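Type III chaperone protein ShcA (Pseudomonas syringae pv. tomato, PDB 4G6T) probably binds a type III secretion effector as its dedicated chaperone, keeping it ready for export. Local coordinates at residues L45-D48 / R53-L56; Y95-S100 / A116-W121; Q23-D28 / C33-D38. All blocks are in the same frame, centred on the assembly; numbering follows the deposited sequence.

Interaction 1. Residues L45-D48 / R53-L56; sequences LSCD and RLLL
Leu45-Asp48 and Arg53-Leu56 are the two arms of a beta hairpin, strands 41-48 and 53-59, in the twisted antiparallel sheet of this CesT-family chaperone. The segments run 155° apart in direction. Two hydrogen-bonded pairs alternate with two non-hydrogen-bonded ones. Ser46 N donates to Leu55 O at 2.9 Å, and Leu55 N returns to Ser46 O at 2.8 Å. Near the turn, Asp48 N and Arg53 N each bond to the other residue's backbone O. The longer of these is Arg53 N to Asp48 O, at 3.2 Å.

Leu45, Cys47, Leu54 and Leu56 share one face, which helices 8-19 and 108-127 help to cover. Leu45 and Leu56 lie side by side and point the same way, with Leu45 CD2 3.6 Å from Leu56 CG. Leu54 CD1 reaches across to Cys47 SG at 4.1 Å.

The other face carries Ser46, Asp48, Arg53 and Leu55. All four pack against the second protein of the complex. Here Asp48 and Arg53 form a salt bridge. With CG anti to N (chi1 -176°), the Asp48 carboxylate extends to the guanidinium of Arg53, whose chain is extended from CG to NE. The carboxylate and guanidinium planes are turned 65° apart. Leu55 CD2 lies above one face of the guanidinium, toward its rim. Arg51 NH1 adds a further salt bridge to Asp48 OD2, and this gathering of positive groups would probably favour the charged carboxylate. In the cross-strand pair, a single oxygen takes both bonds: Asp48 OD2 is 2.8 Å from Arg53 NE and 3.0 Å from Arg53 NH2.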
loop_
_atom_site.group_PDB
_atom_site.type_symbol
_atom_site.label_atom_id
_atom_site.label_comp_id
_atom_site.label_asym_id
_atom_site.label_seq_id
_atom_site.Cartn_x
_atom_site.Cartn_y
_atom_site.Cartn_z
ATOM N N LEU A 45 -0.581 1.683 0.316
ATOM C CA LEU A 45 -1.262 1.629 1.620
ATOM C C LEU A 45 -2.482 2.518 1.559
ATOM O O LEU A 45 -2.398 3.692 1.128
ATOM C CB LEU A 45 -0.359 2.132 2.706
ATOM C CG LEU A 45 0.923 1.438 3.037
ATOM C CD1 LEU A 45 1.686 2.131 4.152
ATOM C CD2 LEU A 45 0.708 -0.035 3.359
ATOM N N SER A 46 -3.647 2.008 1.978
ATOM C CA SER A 46 -4.903 2.702 1.822
ATOM C C SER A 46 -5.649 2.710 3.154
ATOM O O SER A 46 -5.833 1.635 3.748
ATOM C CB SER A 46 -5.768 2.051 0.750
ATOM O OG SER A 46 -6.947 2.764 0.411
ATOM N N CYS A 47 -6.085 3.902 3.597
ATOM C CA CYS A 47 -6.739 4.004 4.879
ATOM C C CYS A 47 -8.236 3.818 4.714
ATOM O O CYS A 47 -8.881 4.591 4.013
ATOM C CB CYS A 47 -6.526 5.424 5.451
ATOM S SG CYS A 47 -4.826 5.759 5.848
ATOM N N ASP A 48 -8.804 2.804 5.359
ATOM C CA ASP A 48 -10.234 2.631 5.301
ATOM C C ASP A 48 -10.795 3.087 6.639
ATOM O O ASP A 48 -10.909 2.318 7.597
ATOM C CB ASP A 48 -10.579 1.185 4.998
ATOM C CG ASP A 48 -12.069 0.969 4.830
ATOM O OD1 ASP A 48 -12.860 1.884 5.107
ATOM O OD2 ASP A 48 -12.438 -0.172 4.421
ATOM N N ARG A 53 -9.460 0.101 9.384
ATOM C CA ARG A 53 -8.439 -0.831 8.954
ATOM C C ARG A 53 -7.495 -0.148 7.945
ATOM O O ARG A 53 -7.924 0.773 7.238
ATOM C CB ARG A 53 -9.073 -2.124 8.287
ATOM C CG ARG A 53 -10.020 -1.827 7.154
ATOM C CD ARG A 53 -10.721 -3.055 6.510
ATOM N NE ARG A 53 -11.341 -2.627 5.293
ATOM C CZ ARG A 53 -11.490 -3.382 4.186
ATOM N NH1 ARG A 53 -11.058 -4.636 4.177
ATOM N NH2 ARG A 53 -11.962 -2.813 3.133
ATOM N N LEU A 54 -6.295 -0.662 7.882
ATOM C CA LEU A 54 -5.316 -0.232 6.874
ATOM C C LEU A 54 -5.191 -1.359 5.870
ATOM O O LEU A 54 -4.984 -2.514 6.251
ATOM C CB LEU A 54 -4.009 0.028 7.554
ATOM C CG LEU A 54 -2.875 0.577 6.632
ATOM C CD1 LEU A 54 -3.201 1.982 6.091
ATOM C CD2 LEU A 54 -1.494 0.515 7.316
ATOM N N LEU A 55 -5.253 -1.009 4.602
ATOM C CA LEU A 55 -5.071 -2.008 3.526
ATOM C C LEU A 55 -3.714 -1.873 2.912
ATOM O O LEU A 55 -3.293 -0.745 2.630
ATOM C CB LEU A 55 -6.127 -1.864 2.488
ATOM C CG LEU A 55 -7.570 -2.017 3.006
ATOM C CD1 LEU A 55 -8.582 -1.453 2.056
ATOM C CD2 LEU A 55 -7.762 -3.467 3.368
ATOM N N LEU A 56 -3.083 -3.006 2.716
ATOM C CA LEU A 56 -1.857 -3.129 1.913
ATOM C C LEU A 56 -2.275 -3.765 0.610
ATOM O O LEU A 56 -2.862 -4.877 0.603
ATOM C CB LEU A 56 -0.852 -3.985 2.612
ATOM C CG LEU A 56 -0.157 -3.524 3.881
ATOM C CD1 LEU A 56 -1.115 -2.850 4.872
ATOM C CD2 LEU A 56 0.635 -4.591 4.575
#

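Interaction 2. Residues Y95-S100 / A116-W121; sequences YHAYQS and AGLLEW
Ala97 sets its methyl against the edge of the Trp121 indole and beside the tip of Leu118. The contact packs helix 108-127 on strand 95-102 in the alpha+beta fold of the CesT family. The segment axes come within 8.9 Å, and the helix runs nearly antiparallel to the strand, at 158°. Ala97 CB points at the helix and fits between two side chains that stand about one helical turn apart.

Trp121 meets the methyl with the five-membered part of its ring. Trp121 CD1 is 3.6 Å from Ala97 CB, and Trp121 NE1 is 3.9 Å from the same atom. The methyl lies in the plane of the indole, so this is an edge contact and not a CH-pi approach over a face. Trp121 CG is anti to the backbone N (chi1 172°), which carries the ring out toward the strand. The ring is held in place further by a hydrogen bond from Trp121 NE1 to Gly85 O, at the start of strand 85-88.

Leu118 uses one branch. Leu118 CD1 touches Ala97 CB at 3.7 Å and lies 3.9 Å from Tyr98 N. Beyond this contact, Leu118 also packs on Leu43 and Leu56, so it spans three strands of the sheet.

The Gln99 side chain turns away from the helical segment and back to its own strand. Its NE2 bonds to Ala82 O and to Glu114 OE1, the latter earlier in the same helix. Both halves of the amide are therefore engaged, which fixes its rotation. Its oxygen accepts on a lone pair, in the carbonyl plane: Gln99 OE1 is 3.0 Å from Ser100 N.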
loop_
_atom_site.group_PDB
_atom_site.type_symbol
_atom_site.label_atom_id
_atom_site.label_comp_id
_atom_site.label_asym_id
_atom_site.label_seq_id
_atom_site.Cartn_x
_atom_site.Cartn_y
_atom_site.Cartn_z
ATOM N N TYR A 95 -4.837 -8.318 -11.588
ATOM C CA TYR A 95 -4.855 -9.091 -10.334
ATOM C C TYR A 95 -4.188 -8.264 -9.244
ATOM O O TYR A 95 -3.081 -7.700 -9.420
ATOM C CB TYR A 95 -4.210 -10.425 -10.456
ATOM C CG TYR A 95 -4.935 -11.361 -11.391
ATOM C CD1 TYR A 95 -6.131 -11.930 -11.024
ATOM C CD2 TYR A 95 -4.419 -11.666 -12.613
ATOM C CE1 TYR A 95 -6.802 -12.801 -11.863
ATOM C CE2 TYR A 95 -5.075 -12.569 -13.451
ATOM C CZ TYR A 95 -6.264 -13.115 -13.058
ATOM O OH TYR A 95 -6.934 -14.006 -13.901
ATOM N N HIS A 96 -4.845 -8.249 -8.095
ATOM C CA HIS A 96 -4.391 -7.534 -6.897
ATOM C C HIS A 96 -4.121 -8.472 -5.778
ATOM O O HIS A 96 -4.996 -9.318 -5.484
ATOM C CB HIS A 96 -5.392 -6.507 -6.436
ATOM C CG HIS A 96 -5.598 -5.379 -7.419
ATOM N ND1 HIS A 96 -5.411 -4.052 -7.120
ATOM C CD2 HIS A 96 -5.957 -5.433 -8.725
ATOM C CE1 HIS A 96 -5.638 -3.305 -8.241
ATOM N NE2 HIS A 96 -6.002 -4.136 -9.210
ATOM N N ALA A 97 -3.002 -8.310 -5.066
ATOM C CA ALA A 97 -2.726 -8.970 -3.802
ATOM C C ALA A 97 -3.091 -7.966 -2.680
ATOM O O ALA A 97 -3.075 -6.755 -2.873
ATOM C CB ALA A 97 -1.294 -9.376 -3.694
ATOM N N TYR A 98 -3.549 -8.482 -1.534
ATOM C CA TYR A 98 -3.998 -7.572 -0.482
ATOM C C TYR A 98 -3.808 -8.193 0.897
ATOM O O TYR A 98 -3.797 -9.460 1.086
ATOM C CB TYR A 98 -5.444 -7.123 -0.679
ATOM C CG TYR A 98 -6.398 -8.298 -0.532
ATOM C CD1 TYR A 98 -6.974 -8.548 0.715
ATOM C CD2 TYR A 98 -6.770 -9.038 -1.600
ATOM C CE1 TYR A 98 -7.905 -9.564 0.859
ATOM C CE2 TYR A 98 -7.670 -10.113 -1.440
ATOM C CZ TYR A 98 -8.214 -10.352 -0.184
ATOM O OH TYR A 98 -9.053 -11.438 0.021
ATOM N N GLN A 99 -3.624 -7.331 1.891
ATOM C CA GLN A 99 -3.665 -7.736 3.311
ATOM C C GLN A 99 -4.351 -6.612 4.034
ATOM O O GLN A 99 -4.171 -5.442 3.693
ATOM C CB GLN A 99 -2.301 -7.992 3.862
ATOM C CG GLN A 99 -2.191 -8.316 5.359
ATOM C CD GLN A 99 -2.967 -9.559 5.767
ATOM O OE1 GLN A 99 -4.176 -9.628 5.606
ATOM N NE2 GLN A 99 -2.239 -10.549 6.136
ATOM N N SER A 100 -5.184 -6.916 5.006
ATOM C CA SER A 100 -5.826 -5.903 5.829
ATOM C C SER A 100 -5.329 -6.035 7.229
ATOM O O SER A 100 -5.144 -7.132 7.760
ATOM C CB SER A 100 -7.347 -6.036 5.821
ATOM O OG SER A 100 -7.925 -5.123 6.728
ATOM N N ALA A 116 6.341 -7.128 4.186
ATOM C CA ALA A 116 7.322 -8.158 3.678
ATOM C C ALA A 116 6.542 -9.396 3.244
ATOM O O ALA A 116 6.822 -10.013 2.214
ATOM C CB ALA A 116 8.337 -8.488 4.677
ATOM N N GLY A 117 5.541 -9.766 4.017
ATOM C CA GLY A 117 4.712 -10.936 3.640
ATOM C C GLY A 117 4.031 -10.753 2.317
ATOM O O GLY A 117 3.927 -11.702 1.476
ATOM N N LEU A 118 3.465 -9.595 2.089
ATOM C CA LEU A 118 2.798 -9.312 0.888
ATOM C C LEU A 118 3.767 -9.361 -0.268
ATOM O O LEU A 118 3.412 -9.822 -1.338
ATOM C CB LEU A 118 2.088 -7.934 0.955
ATOM C CG LEU A 118 1.324 -7.470 -0.229
ATOM C CD1 LEU A 118 0.207 -8.445 -0.479
ATOM C CD2 LEU A 118 0.847 -6.047 -0.122
ATOM N N LEU A 119 4.937 -8.740 -0.078
ATOM C CA LEU A 119 5.932 -8.708 -1.136
ATOM C C LEU A 119 6.367 -10.084 -1.523
ATOM O O LEU A 119 6.554 -10.315 -2.747
ATOM C CB LEU A 119 7.133 -7.829 -0.711
ATOM C CG LEU A 119 6.785 -6.337 -0.698
ATOM C CD1 LEU A 119 7.765 -5.555 0.215
ATOM C CD2 LEU A 119 6.634 -5.668 -2.043
ATOM N N GLU A 120 6.624 -10.934 -0.552
ATOM C CA GLU A 120 7.091 -12.292 -0.884
ATOM C C GLU A 120 5.972 -13.088 -1.585
ATOM O O GLU A 120 6.258 -13.900 -2.504
ATOM C CB GLU A 120 7.697 -12.968 0.266
ATOM C CG GLU A 120 9.008 -12.274 0.792
ATOM C CD GLU A 120 9.981 -11.836 -0.335
ATOM O OE1 GLU A 120 10.450 -12.714 -1.086
ATOM O OE2 GLU A 120 10.218 -10.633 -0.559
ATOM N N TRP A 121 4.717 -12.872 -1.214
ATOM C CA TRP A 121 3.560 -13.441 -1.918
ATOM C C TRP A 121 3.508 -12.996 -3.346
ATOM O O TRP A 121 3.371 -13.821 -4.278
ATOM C CB TRP A 121 2.288 -13.027 -1.128
ATOM C CG TRP A 121 0.920 -13.308 -1.690
ATOM C CD1 TRP A 121 0.009 -12.414 -2.208
ATOM C CD2 TRP A 121 0.226 -14.578 -1.681
ATOM N NE1 TRP A 121 -1.196 -13.048 -2.463
ATOM C CE2 TRP A 121 -1.084 -14.331 -2.140
ATOM C CE3 TRP A 121 0.581 -15.843 -1.253
ATOM C CZ2 TRP A 121 -2.029 -15.384 -2.248
ATOM C CZ3 TRP A 121 -0.349 -16.871 -1.370
ATOM C CH2 TRP A 121 -1.604 -16.616 -1.894
#

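Interaction 3. Residues Q23-D28 / C33-D38; sequences QPLVFD and CNMIID
Cys33 has the most surface buried here, followed by Leu25 and Phe27. Together they pack the loop between helix 8-19 and strand 32-37 onto the first strand of the sheet. Cys33 lies against the loop with both of its side-chain atoms. SG is anti to the backbone N (chi1 -180°), which takes it to Leu25, with Cys33 SG 3.9 Å from Leu25 CB. Cys33 CB is 3.4 Å from Val26 O, a close van der Waals contact.

Leu25 extends the apolar patch along the strand, where Leu25 CD2 is 4.2 Å from Met35 CG. Phe27 starts away from the strand, but its ring swings back. Phe27 CD1 is 3.9 Å from Cys33 CB. Leu25 and Phe27 both also pack on Leu13 of helix 8-19.

One water lies at the polar margin. It accepts from Asn34 N at 2.9 Å and gives a weak bond to Asp28 OD2. Asp28 OD1 takes the backbone N of both His30 and Thr32, two bonds that tie the carboxylate to the turn before the strand. Met35, Ile36 and Ile37 pair with a strand of the second protein, so the sheet continues into it. No direct hydrogen bond joins the two segments. Between them the contact is thus apolar packing, with one water bridge whose Asp28 leg is weak, so it depends on fit more than on directed bonds.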
loop_
_atom_site.group_PDB
_atom_site.type_symbol
_atom_site.label_atom_id
_atom_site.label_comp_id
_atom_site.label_asym_id
_atom_site.label_seq_id
_atom_site.Cartn_x
_atom_site.Cartn_y
_atom_site.Cartn_z
ATOM N N GLN A 23 12.750 10.224 4.136
ATOM C CA GLN A 23 11.869 11.323 4.010
ATOM C C GLN A 23 10.446 10.808 4.272
ATOM O O GLN A 23 10.106 9.781 3.731
ATOM C CB GLN A 23 11.949 11.772 2.575
ATOM C CG GLN A 23 10.982 12.835 2.177
ATOM C CD GLN A 23 11.100 13.122 0.695
ATOM O OE1 GLN A 23 12.200 13.077 0.121
ATOM N NE2 GLN A 23 9.968 13.394 0.058
ATOM N N PRO A 24 9.608 11.528 5.026
ATOM C CA PRO A 24 8.326 10.917 5.404
ATOM C C PRO A 24 7.420 10.552 4.231
ATOM O O PRO A 24 7.216 11.307 3.282
ATOM C CB PRO A 24 7.679 11.985 6.295
ATOM C CG PRO A 24 8.869 12.733 6.825
ATOM C CD PRO A 24 9.738 12.862 5.620
ATOM N N LEU A 25 6.901 9.327 4.277
ATOM C CA LEU A 25 5.846 8.968 3.369
ATOM C C LEU A 25 4.576 9.679 3.801
ATOM O O LEU A 25 4.410 9.921 5.001
ATOM C CB LEU A 25 5.626 7.459 3.410
ATOM C CG LEU A 25 6.787 6.629 2.862
ATOM C CD1 LEU A 25 6.828 5.227 3.449
ATOM C CD2 LEU A 25 6.766 6.687 1.334
ATOM N N VAL A 26 3.704 9.939 2.849
ATOM C CA VAL A 26 2.463 10.666 3.113
ATOM C C VAL A 26 1.250 9.992 2.506
ATOM O O VAL A 26 1.295 9.358 1.452
ATOM C CB VAL A 26 2.505 12.137 2.678
ATOM C CG1 VAL A 26 3.749 12.812 3.275
ATOM C CG2 VAL A 26 2.470 12.258 1.193
ATOM N N PHE A 27 0.121 10.132 3.181
ATOM C CA PHE A 27 -1.121 9.770 2.541
ATOM C C PHE A 27 -1.633 10.935 1.717
ATOM O O PHE A 27 -1.682 12.082 2.216
ATOM C CB PHE A 27 -2.196 9.402 3.607
ATOM C CG PHE A 27 -1.930 8.104 4.292
ATOM C CD1 PHE A 27 -2.030 6.911 3.581
ATOM C CD2 PHE A 27 -1.606 8.025 5.638
ATOM C CE1 PHE A 27 -1.710 5.715 4.180
ATOM C CE2 PHE A 27 -1.286 6.813 6.238
ATOM C CZ PHE A 27 -1.405 5.661 5.519
ATOM N N ASP A 28 -2.044 10.694 0.479
ATOM C CA ASP A 28 -2.678 11.724 -0.312
ATOM C C ASP A 28 -4.132 12.029 0.103
ATOM O O ASP A 28 -4.612 11.554 1.135
ATOM C CB ASP A 28 -2.535 11.362 -1.803
ATOM C CG ASP A 28 -3.352 10.119 -2.241
ATOM O OD1 ASP A 28 -4.272 9.710 -1.545
ATOM O OD2 ASP A 28 -3.084 9.622 -3.385
ATOM N N CYS A 33 -1.187 5.886 -0.011
ATOM C CA CYS A 33 0.260 6.114 -0.098
ATOM C C CYS A 33 0.810 5.100 -1.085
ATOM O O CYS A 33 0.979 3.942 -0.717
ATOM C CB CYS A 33 0.959 5.935 1.250
ATOM S SG CYS A 33 2.763 6.235 1.138
ATOM N N ASN A 34 1.151 5.530 -2.313
ATOM C CA ASN A 34 1.698 4.674 -3.358
ATOM C C ASN A 34 3.169 4.591 -3.238
ATOM O O ASN A 34 3.828 5.657 -3.030
ATOM C CB ASN A 34 1.369 5.239 -4.731
ATOM C CG ASN A 34 -0.084 5.264 -5.051
ATOM O OD1 ASN A 34 -0.874 4.513 -4.463
ATOM N ND2 ASN A 34 -0.472 6.112 -5.989
ATOM N N MET A 35 3.729 3.410 -3.387
ATOM C CA MET A 35 5.127 3.164 -3.203
ATOM C C MET A 35 5.627 2.198 -4.292
ATOM O O MET A 35 4.886 1.357 -4.816
ATOM C CB MET A 35 5.403 2.498 -1.877
ATOM C CG MET A 35 5.109 3.349 -0.668
ATOM S SD MET A 35 5.200 2.270 0.806
ATOM C CE MET A 35 3.537 1.606 0.716
ATOM N N ILE A 36 6.911 2.351 -4.675
ATOM C CA ILE A 36 7.613 1.358 -5.453
ATOM C C ILE A 36 8.700 0.739 -4.622
ATOM O O ILE A 36 9.470 1.455 -3.977
ATOM C CB ILE A 36 8.177 1.909 -6.785
ATOM C CG1 ILE A 36 7.050 2.382 -7.706
ATOM C CG2 ILE A 36 9.095 0.860 -7.455
ATOM C CD1 ILE A 36 7.442 3.249 -8.893
ATOM N N ILE A 37 8.775 -0.596 -4.567
ATOM C CA ILE A 37 9.696 -1.344 -3.760
ATOM C C ILE A 37 10.681 -2.031 -4.661
ATOM O O ILE A 37 10.318 -2.726 -5.587
ATOM C CB ILE A 37 8.997 -2.357 -2.779
ATOM C CG1 ILE A 37 8.311 -1.588 -1.659
ATOM C CG2 ILE A 37 9.994 -3.323 -2.182
ATOM C CD1 ILE A 37 7.206 -0.704 -2.049
ATOM N N ASP A 38 11.962 -1.798 -4.383
ATOM C CA ASP A 38 13.062 -2.453 -5.059
ATOM C C ASP A 38 13.043 -2.294 -6.568
ATOM O O ASP A 38 13.501 -3.187 -7.280
ATOM C CB ASP A 38 13.164 -3.890 -4.590
ATOM C CG ASP A 38 13.703 -4.018 -3.161
ATOM O OD1 ASP A 38 14.473 -3.163 -2.715
ATOM O OD2 ASP A 38 13.352 -4.994 -2.513
HETATM O O HOH W 1 -0.194 8.030 -3.088
#

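From the N terminus, interaction 3 comes first. It closes the short connection from the loop after helix 8-19 into strand 32-37. Interaction 1 follows and closes the hairpin of strands 41-48 and 53-59. Interaction 2 comes last and spans the return from strand 95-102 to the C-terminal helix 108-127. The three are in series; none nests in or crosses another. The sheet connects them. Leu45 O meets Cys33 N at 2.8 Å, a probable hydrogen bond between interactions 1 and 3. Leu56 N meets Gln99 O in the same way between interactions 1 and 2. Interactions 2 and 3 touch lightly, through Leu119 and Ile37.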